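Local coordinates for Alpha/beta hydrolase fold protein (Ochrobactrum, PDB 4G9E) that hydrolyses the lactone ring of N-acyl homoserine lactones, bacterial quorum-sensing signals, and is caught here with the ring-opened product N-butanoyl-L-homoserine bound, at residues A83-M88 / I109-R114; I15-S20 / Q89-A94; A212-R217 / A256-Y261; T126-R131 / V230-L235. All coordinates share one frame; numbering follows the deposited sequence. Where two conformers were deposited one is given.

Interaction 1: residues A83-M88 / I109-R114; sequences AMTEVM and IEMIAR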
loop_
_atom_site.group_PDB
_atom_site.type_symbol
_atom_site.label_atom_id
_atom_site.label_comp_id
_atom_site.label_asym_id
_atom_site.label_seq_id
_atom_site.Cartn_x
_atom_site.Cartn_y
_atom_site.Cartn_z
ATOM N N ALA A 83 2.388 -13.139 -0.402
ATOM C CA ALA A 83 3.539 -12.891 -1.267
ATOM C C ALA A 83 4.547 -11.941 -0.615
ATOM O O ALA A 83 5.755 -12.181 -0.653
ATOM C CB ALA A 83 3.085 -12.347 -2.622
ATOM N N MET A 84 4.056 -10.856 -0.026
ATOM C CA MET A 84 4.963 -9.905 0.599
ATOM C C MET A 84 5.639 -10.505 1.829
ATOM O O MET A 84 6.791 -10.197 2.120
ATOM C CB MET A 84 4.231 -8.613 0.951
ATOM C CG MET A 84 3.766 -7.812 -0.264
ATOM S SD MET A 84 5.074 -7.326 -1.427
ATOM C CE MET A 84 4.969 -8.637 -2.636
ATOM N N THR A 85 4.924 -11.360 2.549
ATOM C CA THR A 85 5.520 -12.020 3.697
ATOM C C THR A 85 6.648 -12.951 3.232
ATOM O O THR A 85 7.702 -13.019 3.861
ATOM C CB THR A 85 4.460 -12.770 4.534
ATOM O OG1 THR A 85 3.466 -11.846 4.994
ATOM C CG2 THR A 85 5.112 -13.415 5.741
ATOM N N GLU A 86 6.428 -13.648 2.119
ATOM C CA GLU A 86 7.451 -14.509 1.527
ATOM C C GLU A 86 8.660 -13.693 1.049
ATOM O O GLU A 86 9.812 -14.098 1.220
ATOM C CB GLU A 86 6.857 -15.344 0.381
ATOM C CG GLU A 86 7.871 -16.245 -0.311
ATOM C CD GLU A 86 7.267 -17.122 -1.393
ATOM O OE1 GLU A 86 6.042 -17.063 -1.607
ATOM O OE2 GLU A 86 8.027 -17.880 -2.032
ATOM N N VAL A 87 8.396 -12.542 0.442
ATOM C CA VAL A 87 9.474 -11.644 0.040
ATOM C C VAL A 87 10.321 -11.250 1.251
ATOM O O VAL A 87 11.551 -11.335 1.220
ATOM C CB VAL A 87 8.918 -10.391 -0.676
ATOM C CG1 VAL A 87 9.962 -9.271 -0.726
ATOM C CG2 VAL A 87 8.430 -10.762 -2.074
ATOM N N MET A 88 9.667 -10.834 2.330
ATOM C CA MET A 88 10.407 -10.414 3.519
ATOM C C MET A 88 11.191 -11.578 4.140
ATOM O O MET A 88 12.286 -11.380 4.662
ATOM C CB MET A 88 9.481 -9.740 4.534
ATOM C CG MET A 88 8.801 -8.474 4.008
ATOM S SD MET A 88 9.926 -7.221 3.338
ATOM C CE MET A 88 10.609 -6.586 4.862
ATOM N N ILE A 109 -2.812 -4.597 6.175
ATOM C CA ILE A 109 -3.726 -5.064 7.211
ATOM C C ILE A 109 -3.754 -6.603 7.255
ATOM O O ILE A 109 -3.706 -7.208 8.331
ATOM C CB ILE A 109 -5.145 -4.473 7.018
ATOM C CG1 ILE A 109 -5.128 -2.949 7.202
ATOM C CG2 ILE A 109 -6.143 -5.136 7.976
ATOM C CD1 ILE A 109 -6.416 -2.273 6.770
ATOM N N GLU A 110 -3.821 -7.238 6.086
ATOM C CA GLU A 110 -3.773 -8.695 6.036
ATOM C C GLU A 110 -2.396 -9.246 6.448
ATOM O O GLU A 110 -2.293 -10.399 6.851
ATOM C CB GLU A 110 -4.214 -9.215 4.664
ATOM C CG GLU A 110 -5.631 -8.798 4.248
ATOM C CD GLU A 110 -6.729 -9.376 5.131
ATOM O OE1 GLU A 110 -6.500 -10.410 5.789
ATOM O OE2 GLU A 110 -7.826 -8.780 5.167
ATOM N N MET A 111 -1.351 -8.422 6.382
ATOM C CA MET A 111 -0.036 -8.861 6.838
ATOM C C MET A 111 0.100 -8.895 8.351
ATOM O O MET A 111 1.004 -9.538 8.866
ATOM C CB MET A 111 1.089 -8.004 6.257
ATOM C CG MET A 111 1.372 -8.261 4.805
ATOM S SD MET A 111 2.744 -7.268 4.180
ATOM C CE MET A 111 4.147 -8.047 4.962
ATOM N N ILE A 112 -0.776 -8.207 9.072
ATOM C CA ILE A 112 -0.634 -8.151 10.523
ATOM C C ILE A 112 -0.577 -9.559 11.114
ATOM O O ILE A 112 0.264 -9.850 11.963
ATOM C CB ILE A 112 -1.735 -7.288 11.173
ATOM C CG1 ILE A 112 -1.570 -5.818 10.760
ATOM C CG2 ILE A 112 -1.719 -7.431 12.693
ATOM C CD1 ILE A 112 -2.716 -4.933 11.177
ATOM N N ALA A 113 -1.446 -10.449 10.646
ATOM C CA ALA A 113 -1.484 -11.809 11.169
ATOM C C ALA A 113 -0.314 -12.671 10.697
ATOM O O ALA A 113 0.032 -13.658 11.338
ATOM C CB ALA A 113 -2.785 -12.467 10.775
ATOM N N ARG A 114 0.267 -12.313 9.562
ATOM C CA ARG A 114 1.277 -13.121 8.894
ATOM C C ARG A 114 2.710 -12.713 9.203
ATOM O O ARG A 114 3.633 -13.485 8.972
ATOM C CB ARG A 114 1.061 -13.046 7.380
ATOM C CG ARG A 114 -0.262 -13.650 6.930
ATOM C CD ARG A 114 -0.520 -13.396 5.448
ATOM N NE ARG A 114 -1.632 -14.216 4.988
ATOM C CZ ARG A 114 -2.915 -13.905 5.131
ATOM N NH1 ARG A 114 -3.276 -12.754 5.677
ATOM N NH2 ARG A 114 -3.846 -14.753 4.711
#

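Interaction 2: residues I15-S20 / Q89-A94; sequences IAVRES and QQLGIA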
loop_
_atom_site.group_PDB
_atom_site.type_symbol
_atom_site.label_atom_id
_atom_site.label_comp_id
_atom_site.label_asym_id
_atom_site.label_seq_id
_atom_site.Cartn_x
_atom_site.Cartn_y
_atom_site.Cartn_z
ATOM N N ILE A 15 9.510 -11.686 -8.421
ATOM C CA ILE A 15 9.116 -10.399 -7.872
ATOM C C ILE A 15 10.270 -9.403 -7.892
ATOM O O ILE A 15 11.371 -9.680 -7.410
ATOM C CB ILE A 15 8.520 -10.548 -6.454
ATOM C CG1 ILE A 15 7.199 -11.321 -6.534
ATOM C CG2 ILE A 15 8.313 -9.182 -5.808
ATOM C CD1 ILE A 15 6.555 -11.586 -5.196
ATOM N N ALA A 16 10.004 -8.243 -8.483
ATOM C CA ALA A 16 10.983 -7.169 -8.555
ATOM C C ALA A 16 11.032 -6.426 -7.223
ATOM O O ALA A 16 9.992 -6.146 -6.624
ATOM C CB ALA A 16 10.619 -6.218 -9.673
ATOM N N VAL A 17 12.242 -6.096 -6.772
ATOM C CA VAL A 17 12.447 -5.413 -5.499
ATOM C C VAL A 17 13.413 -4.245 -5.672
ATOM O O VAL A 17 14.484 -4.406 -6.249
ATOM C CB VAL A 17 13.038 -6.369 -4.438
ATOM C CG1 VAL A 17 13.232 -5.646 -3.117
ATOM C CG2 VAL A 17 12.140 -7.586 -4.251
ATOM N N ARG A 18 13.022 -3.073 -5.181
ATOM C CA ARG A 18 13.902 -1.908 -5.147
ATOM C C ARG A 18 14.249 -1.641 -3.702
ATOM O O ARG A 18 13.369 -1.664 -2.848
ATOM C CB ARG A 18 13.181 -0.680 -5.693
ATOM C CG ARG A 18 12.769 -0.798 -7.130
ATOM C CD ARG A 18 11.745 0.259 -7.494
ATOM N NE ARG A 18 11.115 -0.077 -8.761
ATOM C CZ ARG A 18 10.137 -0.968 -8.888
ATOM N NH1 ARG A 18 9.666 -1.604 -7.823
ATOM N NH2 ARG A 18 9.628 -1.225 -10.086
ATOM N N GLU A 19 15.520 -1.368 -3.430
ATOM C CA GLU A 19 15.939 -1.038 -2.077
ATOM C C GLU A 19 16.843 0.181 -2.081
ATOM O O GLU A 19 17.737 0.312 -2.922
ATOM C CB GLU A 19 16.702 -2.193 -1.428
ATOM C CG GLU A 19 15.907 -3.470 -1.299
ATOM C CD GLU A 19 16.656 -4.556 -0.555
ATOM O OE1 GLU A 19 17.213 -4.268 0.522
ATOM O OE2 GLU A 19 16.696 -5.699 -1.047
ATOM N N SER A 20 16.617 1.074 -1.129
ATOM C CA SER A 20 17.560 2.155 -0.896
ATOM C C SER A 20 18.764 1.625 -0.110
ATOM O O SER A 20 18.755 0.488 0.370
ATOM C CB SER A 20 16.892 3.293 -0.132
ATOM O OG SER A 20 16.717 2.951 1.233
ATOM N N GLN A 89 10.610 -12.798 4.075
ATOM C CA GLN A 89 11.314 -14.008 4.513
ATOM C C GLN A 89 12.597 -14.177 3.690
ATOM O O GLN A 89 13.674 -14.440 4.267
ATOM C CB GLN A 89 10.390 -15.223 4.351
ATOM C CG GLN A 89 10.924 -16.524 4.930
ATOM C CD GLN A 89 10.947 -16.435 6.450
ATOM O OE1 GLN A 89 11.960 -16.732 7.094
ATOM N NE2 GLN A 89 9.793 -16.042 7.037
ATOM N N GLN A 90 12.502 -14.093 2.384
ATOM C CA GLN A 90 13.678 -14.253 1.528
ATOM C C GLN A 90 14.712 -13.157 1.780
ATOM O O GLN A 90 15.918 -13.403 1.751
ATOM C CB GLN A 90 13.288 -14.292 0.047
ATOM C CG GLN A 90 12.569 -15.572 -0.368
ATOM C CD GLN A 90 12.562 -15.782 -1.872
ATOM O OE1 GLN A 90 13.313 -15.143 -2.600
ATOM N NE2 GLN A 90 11.706 -16.681 -2.342
ATOM N N LEU A 91 14.234 -11.946 2.037
ATOM C CA LEU A 91 15.123 -10.830 2.321
ATOM C C LEU A 91 15.700 -10.910 3.731
ATOM O O LEU A 91 16.624 -10.168 4.071
ATOM C CB LEU A 91 14.394 -9.497 2.148
ATOM C CG LEU A 91 13.894 -9.139 0.751
ATOM C CD1 LEU A 91 13.227 -7.766 0.786
ATOM C CD2 LEU A 91 15.034 -9.158 -0.248
ATOM N N GLY A 92 15.143 -11.794 4.554
ATOM C CA GLY A 92 15.630 -12.001 5.906
ATOM C C GLY A 92 15.312 -10.884 6.886
ATOM O O GLY A 92 16.085 -10.641 7.816
ATOM N N ILE A 93 14.177 -10.215 6.689
ATOM C CA ILE A 93 13.793 -9.065 7.505
ATOM C C ILE A 93 12.418 -9.289 8.118
ATOM O O ILE A 93 11.417 -9.299 7.407
ATOM C CB ILE A 93 13.768 -7.788 6.658
ATOM C CG1 ILE A 93 15.160 -7.516 6.092
ATOM C CG2 ILE A 93 13.271 -6.600 7.479
ATOM C CD1 ILE A 93 15.191 -6.395 5.090
ATOM N N ALA A 94 12.363 -9.444 9.435
ATOM C CA ALA A 94 11.118 -9.793 10.114
ATOM C C ALA A 94 10.425 -8.612 10.798
ATOM O O ALA A 94 9.259 -8.714 11.173
ATOM C CB ALA A 94 11.367 -10.908 11.121
#

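Interaction 3: residues A212-R217 / A256-Y261; sequences AVVNGR and AEFDAY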
loop_
_atom_site.group_PDB
_atom_site.type_symbol
_atom_site.label_atom_id
_atom_site.label_comp_id
_atom_site.label_asym_id
_atom_site.label_seq_id
_atom_site.Cartn_x
_atom_site.Cartn_y
_atom_site.Cartn_z
ATOM N N ALA A 212 -0.831 3.937 11.830
ATOM C CA ALA A 212 -0.919 5.338 11.451
ATOM C C ALA A 212 -1.801 5.465 10.230
ATOM O O ALA A 212 -1.761 4.622 9.327
ATOM C CB ALA A 212 0.465 5.887 11.144
ATOM N N VAL A 213 -2.581 6.537 10.194
ATOM C CA VAL A 213 -3.508 6.778 9.101
ATOM C C VAL A 213 -3.244 8.188 8.585
ATOM O O VAL A 213 -3.366 9.159 9.336
ATOM C CB VAL A 213 -4.969 6.658 9.573
ATOM C CG1 VAL A 213 -5.934 6.949 8.431
ATOM C CG2 VAL A 213 -5.236 5.278 10.159
ATOM N N VAL A 214 -2.852 8.295 7.317
ATOM C CA VAL A 214 -2.498 9.580 6.710
ATOM C C VAL A 214 -3.123 9.643 5.322
ATOM O O VAL A 214 -2.895 8.753 4.495
ATOM C CB VAL A 214 -0.969 9.730 6.572
ATOM C CG1 VAL A 214 -0.618 11.033 5.869
ATOM C CG2 VAL A 214 -0.282 9.649 7.938
ATOM N N ASN A 215 -3.917 10.679 5.065
ATOM C CA ASN A 215 -4.602 10.822 3.779
ATOM C C ASN A 215 -4.554 12.240 3.263
ATOM O O ASN A 215 -4.432 13.190 4.036
ATOM C CB ASN A 215 -6.068 10.414 3.886
ATOM C CG ASN A 215 -6.233 8.924 3.917
ATOM O OD1 ASN A 215 -6.100 8.263 2.890
ATOM N ND2 ASN A 215 -6.491 8.376 5.092
ATOM N N GLY A 216 -4.689 12.384 1.949
ATOM C CA GLY A 216 -4.900 13.689 1.352
ATOM C C GLY A 216 -6.327 14.172 1.558
ATOM O O GLY A 216 -7.280 13.400 1.439
ATOM N N ARG A 217 -6.483 15.459 1.848
ATOM C CA ARG A 217 -7.795 16.038 2.114
ATOM C C ARG A 217 -8.738 15.879 0.927
ATOM O O ARG A 217 -9.948 15.732 1.099
ATOM C CB ARG A 217 -7.657 17.524 2.475
ATOM C CG ARG A 217 -8.984 18.235 2.699
ATOM C CD ARG A 217 -8.796 19.578 3.406
ATOM N NE ARG A 217 -8.338 19.394 4.782
ATOM C CZ ARG A 217 -9.123 19.006 5.783
ATOM N NH1 ARG A 217 -10.412 18.767 5.569
ATOM N NH2 ARG A 217 -8.620 18.849 6.999
ATOM N N ALA A 256 7.145 16.468 1.076
ATOM C CA ALA A 256 7.721 16.971 2.316
ATOM C C ALA A 256 6.767 16.799 3.491
ATOM O O ALA A 256 7.184 16.379 4.574
ATOM C CB ALA A 256 8.117 18.423 2.164
ATOM N N GLU A 257 5.497 17.135 3.293
ATOM C CA GLU A 257 4.521 16.994 4.366
ATOM C C GLU A 257 4.256 15.526 4.700
ATOM O O GLU A 257 4.184 15.141 5.872
ATOM C CB GLU A 257 3.219 17.713 4.029
ATOM C CG GLU A 257 2.253 17.751 5.195
ATOM C CD GLU A 257 1.182 18.805 5.043
ATOM O OE1 GLU A 257 0.195 18.751 5.801
ATOM O OE2 GLU A 257 1.329 19.688 4.174
ATOM N N PHE A 258 4.117 14.700 3.671
ATOM C CA PHE A 258 3.930 13.275 3.893
ATOM C C PHE A 258 5.139 12.676 4.624
ATOM O O PHE A 258 4.988 11.905 5.574
ATOM C CB PHE A 258 3.700 12.549 2.570
ATOM C CG PHE A 258 3.685 11.052 2.718
ATOM C CD1 PHE A 258 2.531 10.383 3.093
ATOM C CD2 PHE A 258 4.850 10.323 2.542
ATOM C CE1 PHE A 258 2.544 9.001 3.264
ATOM C CE2 PHE A 258 4.877 8.959 2.716
ATOM C CZ PHE A 258 3.725 8.295 3.072
ATOM N N ASP A 259 6.336 13.034 4.172
ATOM C CA ASP A 259 7.557 12.490 4.747
ATOM C C ASP A 259 7.710 12.874 6.212
ATOM O O ASP A 259 8.313 12.127 6.977
ATOM C CB ASP A 259 8.799 12.946 3.975
ATOM C CG ASP A 259 8.962 12.252 2.634
ATOM O OD1 ASP A 259 8.253 11.263 2.356
ATOM O OD2 ASP A 259 9.839 12.701 1.860
ATOM N N ALA A 260 7.195 14.035 6.610
ATOM C CA ALA A 260 7.217 14.401 8.024
ATOM C C ALA A 260 6.473 13.348 8.850
ATOM O O ALA A 260 6.962 12.901 9.890
ATOM C CB ALA A 260 6.611 15.786 8.235
ATOM N N TYR A 261 5.288 12.962 8.398
ATOM C CA TYR A 261 4.543 11.917 9.091
ATOM C C TYR A 261 5.264 10.570 9.049
ATOM O O TYR A 261 5.378 9.891 10.064
ATOM C CB TYR A 261 3.147 11.749 8.493
ATOM C CG TYR A 261 2.202 12.876 8.800
ATOM C CD1 TYR A 261 1.645 13.020 10.064
ATOM C CD2 TYR A 261 1.851 13.794 7.822
ATOM C CE1 TYR A 261 0.770 14.056 10.347
ATOM C CE2 TYR A 261 0.973 14.826 8.095
ATOM C CZ TYR A 261 0.435 14.948 9.358
ATOM O OH TYR A 261 -0.433 15.975 9.640
#

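Interaction 4: residues T126-R131 / V230-L235; sequences TPPVAR and VKFGNL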
loop_
_atom_site.group_PDB
_atom_site.type_symbol
_atom_site.label_atom_id
_atom_site.label_comp_id
_atom_site.label_asym_id
_atom_site.label_seq_id
_atom_site.Cartn_x
_atom_site.Cartn_y
_atom_site.Cartn_z
ATOM N N THR A 126 -6.615 4.096 2.244
ATOM C CA THR A 126 -7.158 2.807 2.664
ATOM C C THR A 126 -8.161 2.979 3.793
ATOM O O THR A 126 -7.780 3.320 4.909
ATOM C CB THR A 126 -6.022 1.930 3.216
ATOM O OG1 THR A 126 -4.983 1.801 2.242
ATOM C CG2 THR A 126 -6.524 0.551 3.631
ATOM N N PRO A 127 -9.448 2.708 3.523
ATOM C CA PRO A 127 -10.419 2.629 4.615
ATOM C C PRO A 127 -10.539 1.173 5.073
ATOM O O PRO A 127 -10.919 0.316 4.274
ATOM C CB PRO A 127 -11.718 3.077 3.946
ATOM C CG PRO A 127 -11.578 2.628 2.518
ATOM C CD PRO A 127 -10.090 2.549 2.206
ATOM N N PRO A 128 -10.198 0.876 6.336
ATOM C CA PRO A 128 -10.421 -0.496 6.800
ATOM C C PRO A 128 -11.924 -0.744 6.822
ATOM O O PRO A 128 -12.657 -0.012 7.488
ATOM C CB PRO A 128 -9.825 -0.484 8.214
ATOM C CG PRO A 128 -8.827 0.648 8.196
ATOM C CD PRO A 128 -9.508 1.694 7.346
ATOM N N VAL A 129 -12.382 -1.723 6.050
ATOM C CA VAL A 129 -13.804 -2.004 5.919
ATOM C C VAL A 129 -14.051 -3.493 5.986
ATOM O O VAL A 129 -13.260 -4.274 5.478
ATOM C CB VAL A 129 -14.385 -1.488 4.571
ATOM C CG1 VAL A 129 -14.542 0.017 4.587
ATOM C CG2 VAL A 129 -13.534 -1.941 3.387
ATOM N N ALA A 130 -15.146 -3.873 6.633
ATOM C CA ALA A 130 -15.693 -5.207 6.476
ATOM C C ALA A 130 -16.319 -5.255 5.087
ATOM O O ALA A 130 -16.599 -4.213 4.492
ATOM C CB ALA A 130 -16.736 -5.474 7.538
ATOM N N ARG A 131 -16.560 -6.453 4.567
ATOM C CA ARG A 131 -17.034 -6.551 3.194
ATOM C C ARG A 131 -18.326 -5.764 2.960
ATOM O O ARG A 131 -18.519 -5.194 1.888
ATOM C CB ARG A 131 -17.199 -8.010 2.767
ATOM C CG ARG A 131 -18.339 -8.737 3.446
ATOM C CD ARG A 131 -18.446 -10.162 2.962
ATOM N NE ARG A 131 -19.744 -10.713 3.302
ATOM C CZ ARG A 131 -20.203 -11.867 2.842
ATOM N NH1 ARG A 131 -19.455 -12.598 2.032
ATOM N NH2 ARG A 131 -21.407 -12.285 3.193
ATOM N N VAL A 230 -13.341 4.976 12.193
ATOM C CA VAL A 230 -12.905 3.594 12.341
ATOM C C VAL A 230 -12.192 3.395 13.676
ATOM O O VAL A 230 -11.382 4.229 14.085
ATOM C CB VAL A 230 -11.975 3.176 11.185
ATOM C CG1 VAL A 230 -11.328 1.823 11.463
ATOM C CG2 VAL A 230 -12.741 3.159 9.870
ATOM N N LYS A 231 -12.509 2.296 14.356
ATOM C CA LYS A 231 -11.850 1.962 15.611
ATOM C C LYS A 231 -10.531 1.246 15.359
ATOM O O LYS A 231 -10.489 0.225 14.669
ATOM C CB LYS A 231 -12.739 1.083 16.492
ATOM C CG LYS A 231 -12.095 0.749 17.831
ATOM C CD LYS A 231 -12.692 -0.491 18.471
ATOM C CE LYS A 231 -11.923 -0.869 19.727
ATOM N NZ LYS A 231 -10.470 -1.054 19.452
ATOM N N PHE A 232 -9.454 1.791 15.915
ATOM C CA PHE A 232 -8.140 1.165 15.844
ATOM C C PHE A 232 -7.684 0.790 17.246
ATOM O O PHE A 232 -7.905 1.541 18.198
ATOM C CB PHE A 232 -7.110 2.115 15.229
ATOM C CG PHE A 232 -7.361 2.443 13.788
ATOM C CD1 PHE A 232 -8.164 3.515 13.434
ATOM C CD2 PHE A 232 -6.781 1.684 12.783
ATOM C CE1 PHE A 232 -8.396 3.816 12.105
ATOM C CE2 PHE A 232 -7.002 1.981 11.456
ATOM C CZ PHE A 232 -7.814 3.050 11.116
ATOM N N GLY A 233 -7.024 -0.354 17.375
ATOM C CA GLY A 233 -6.498 -0.768 18.666
ATOM C C GLY A 233 -5.476 0.207 19.231
ATOM O O GLY A 233 -5.441 0.449 20.431
ATOM N N ASN A 234 -4.649 0.767 18.359
ATOM C CA ASN A 234 -3.539 1.617 18.765
ATOM C C ASN A 234 -3.254 2.625 17.662
ATOM O O ASN A 234 -2.316 2.464 16.878
ATOM C CB ASN A 234 -2.320 0.742 19.032
ATOM C CG ASN A 234 -1.130 1.522 19.535
ATOM O OD1 ASN A 234 -1.227 2.708 19.857
ATOM N ND2 ASN A 234 0.015 0.852 19.608
ATOM N N LEU A 235 -4.097 3.652 17.589
ATOM C CA LEU A 235 -4.012 4.655 16.538
ATOM C C LEU A 235 -2.881 5.634 16.840
ATOM O O LEU A 235 -2.883 6.317 17.869
ATOM C CB LEU A 235 -5.333 5.408 16.419
ATOM C CG LEU A 235 -5.428 6.466 15.325
ATOM C CD1 LEU A 235 -5.155 5.865 13.955
ATOM C CD2 LEU A 235 -6.794 7.135 15.369
#

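Interaction 1: residues A83-M88 / I109-R114
Thr85 and Met111 bury the most surface where segment 83-88 of helix 77-91 lies against segment 109-114, at the C-terminal part of helix 103-111. Their side chains run past each other in opposite directions, which brings the thioether methyl of Met111, CE, to 3.9 Å from Thr85 OG1. The sulphur settles beside the neighbouring residue, with Met111 SD 3.8 Å from Met84 CB. Met111 reaches this position because its chain runs straight through chi2 (-178°) and bends only at the sulphur, chi3 72°, a flexibility that suits methionine to an uneven apolar surface.

Thr85 uses both of its branches. Its hydroxyl bonds to the carbonyl O of Ala81, one turn earlier in its own helix, so a polar atom can lie against carbon; Thr85 OG1 is 3.6 Å from Arg114 CB. The methyl is turned to the backbone, with Thr85 CG2 3.6 Å from Arg114 O. Arg114 lends this contact its aliphatic root, while its head turns back: NH1 donates to Glu110 O at 2.8 Å, the acceptor lying in the guanidinium plane, and NE forms a salt bridge with Asp82 of helix 77-91.

Replacing Met111 with an alanine would probably open a gap beside Met84 CB and take away the methyl that lies against the Thr85 hydroxyl.

Met111 also packs on Ala81 of helix 77-91 and on Leu28 and Ile30, so it fills the junction of two helices with the central strand 24-30.

Interaction 2: residues I15-S20 / Q89-A94
The carboxylate of Glu19 is shared between a charged and an apolar neighbour: OE1 forms a salt bridge with Arg53 NE of the adjoining strand 52-57, while Glu19 OE2 rests 3.9 Å from Leu91 CD2. Glu19 and Leu91 approach from opposite directions, the acid reaching out from strand 13-19 and the leucine from the end of helix 77-91. An extended chain beyond CG (chi2 -175°) carries the carboxylate far enough to meet the methyl, and the arginine probably offsets the cost of burying the charge there.

Two residues earlier, on the same face of the strand, Val17 completes the contact more loosely, with Val17 CG1 4.4 Å from Leu91 CD1. The forked end of Leu91 therefore gives one methyl to the valine and the other to the acid, and it also touches Ile55 of strand 52-57. A branched residue suits this spot because a single side chain can span two neighbouring strands.

Directly after Leu91 the helix stops in a Schellman motif. Gly92 N bonds to Gln89 O at 3.0 Å, and Ile93 N probably bonds to Met88 O, also at 3.0 Å. Gly92 takes the positive phi (73°) that this turn needs and that glycine adopts most easily.

Such helix-on-sheet packing, here by Leu91 on strands 13-19 and 52-57, is general to layered alpha/beta proteins and forms one layer of the alpha/beta hydrolase fold.

Interaction 3: residues A212-R217 / A256-Y261
Val214, near the middle of strand 211-216, meets helix 255-270 through both of its methyls, and the closer packing is with Tyr261. Val214 CG2 sits 4.1 Å from Tyr261 CB and touches the root of the ring as well, while Val214 CG1 is 4.2 Å from Tyr261 CD2. With CG1 anti to the backbone N, chi1 177° sets the two methyls side by side against the tyrosine. The same CG1 reaches the second aromatic residue, coming within 4.2 Å of Phe258 CD1. Phe258 starts out across the contact rather than into it, and its ring swings round to the valine; beyond, it packs edge-to-face with Phe99 and touches Thr124. A beta-branched valine suits the extended backbone here and offers two methyls to two aromatic side chains one turn apart.

This is the sheet-to-helix layer of an alpha/beta/alpha sandwich, the core of the alpha/beta hydrolase fold. Strand residues alternate between its faces: Val214 points to helix 255-270, whereas the flanking Val213 and Asn215 touch helix 224-227 on the other face.

Packing thins toward the solvent side. Tyr261 is only partly buried, and beyond the valine its ring also meets that of His241, the planes at about 40°, and touches Ile243 of the edge strand 241-243. Glu257, from the outer part of the helix, also lies against Ile243 but remains exposed.

Interaction 4: residues T126-R131 / V230-L235
Pro128 faces Val230 and Phe232 where two loops of the alpha/beta hydrolase fold come together: segment 126-131 follows strand 120-124, and segment 230-235 follows helix 224-227. Neither segment is a regular helix or strand, and no hydrogen bond joins them.

The polar ties run instead to surrounding parts. Thr126 OG1 bonds to the backbone carbonyl of Ser102, whose own side chain is probably the nucleophile, and so probably helps to hold the start of this loop near the active site. On the other loop, Gly233 shares a backbone bond with Val204.

The contact between the loops is dispersive. Val230, partly exposed, approaches with both methyls: Val230 CG2 is 4.0 Å from Pro128 O, and Val230 CG1 is 4.3 Å from Pro128 CB. Proline suits this place, since its ring presents a rigid apolar surface and the residue has no backbone N-H to satisfy. Pro128, Val230 and Phe232 all touch Val204 of helix 200-206 as well, so that helix joins the same apolar cluster.

Phe232 brings the aromatic share. Its first bond runs across the contact, and with CG beside the backbone N (chi1 -66°) the ring is carried to the proline, the two side chains crossing at about a right angle. The pyrrolidine corner touches the far end of the ring, with Pro128 CG 3.9 Å from Phe232 CZ and 4.0 Å from Phe232 CE2.

In the fold
The four contacts hold helices and loops around one mixed sheet. Interactions 1 and 2 share helix 77-91 and have centres 12 Å apart; their segments alternate along the chain, and Val87 packs on Ile15 between them. Interactions 3 and 4 also alternate, with centres 17 Å apart, and Val213 of strand 211-216 meets Phe232 and Leu235. Both begin after interactions 1 and 2 have closed. Interaction 1 touches interaction 4 through Ile109 of helix 103-111, which packs on Pro128, whereas the centres of interactions 2 and 4 lie about 27 Å apart. Early and late parts of the chain are thus tied into one alpha/beta hydrolase core that carries the lactonase site.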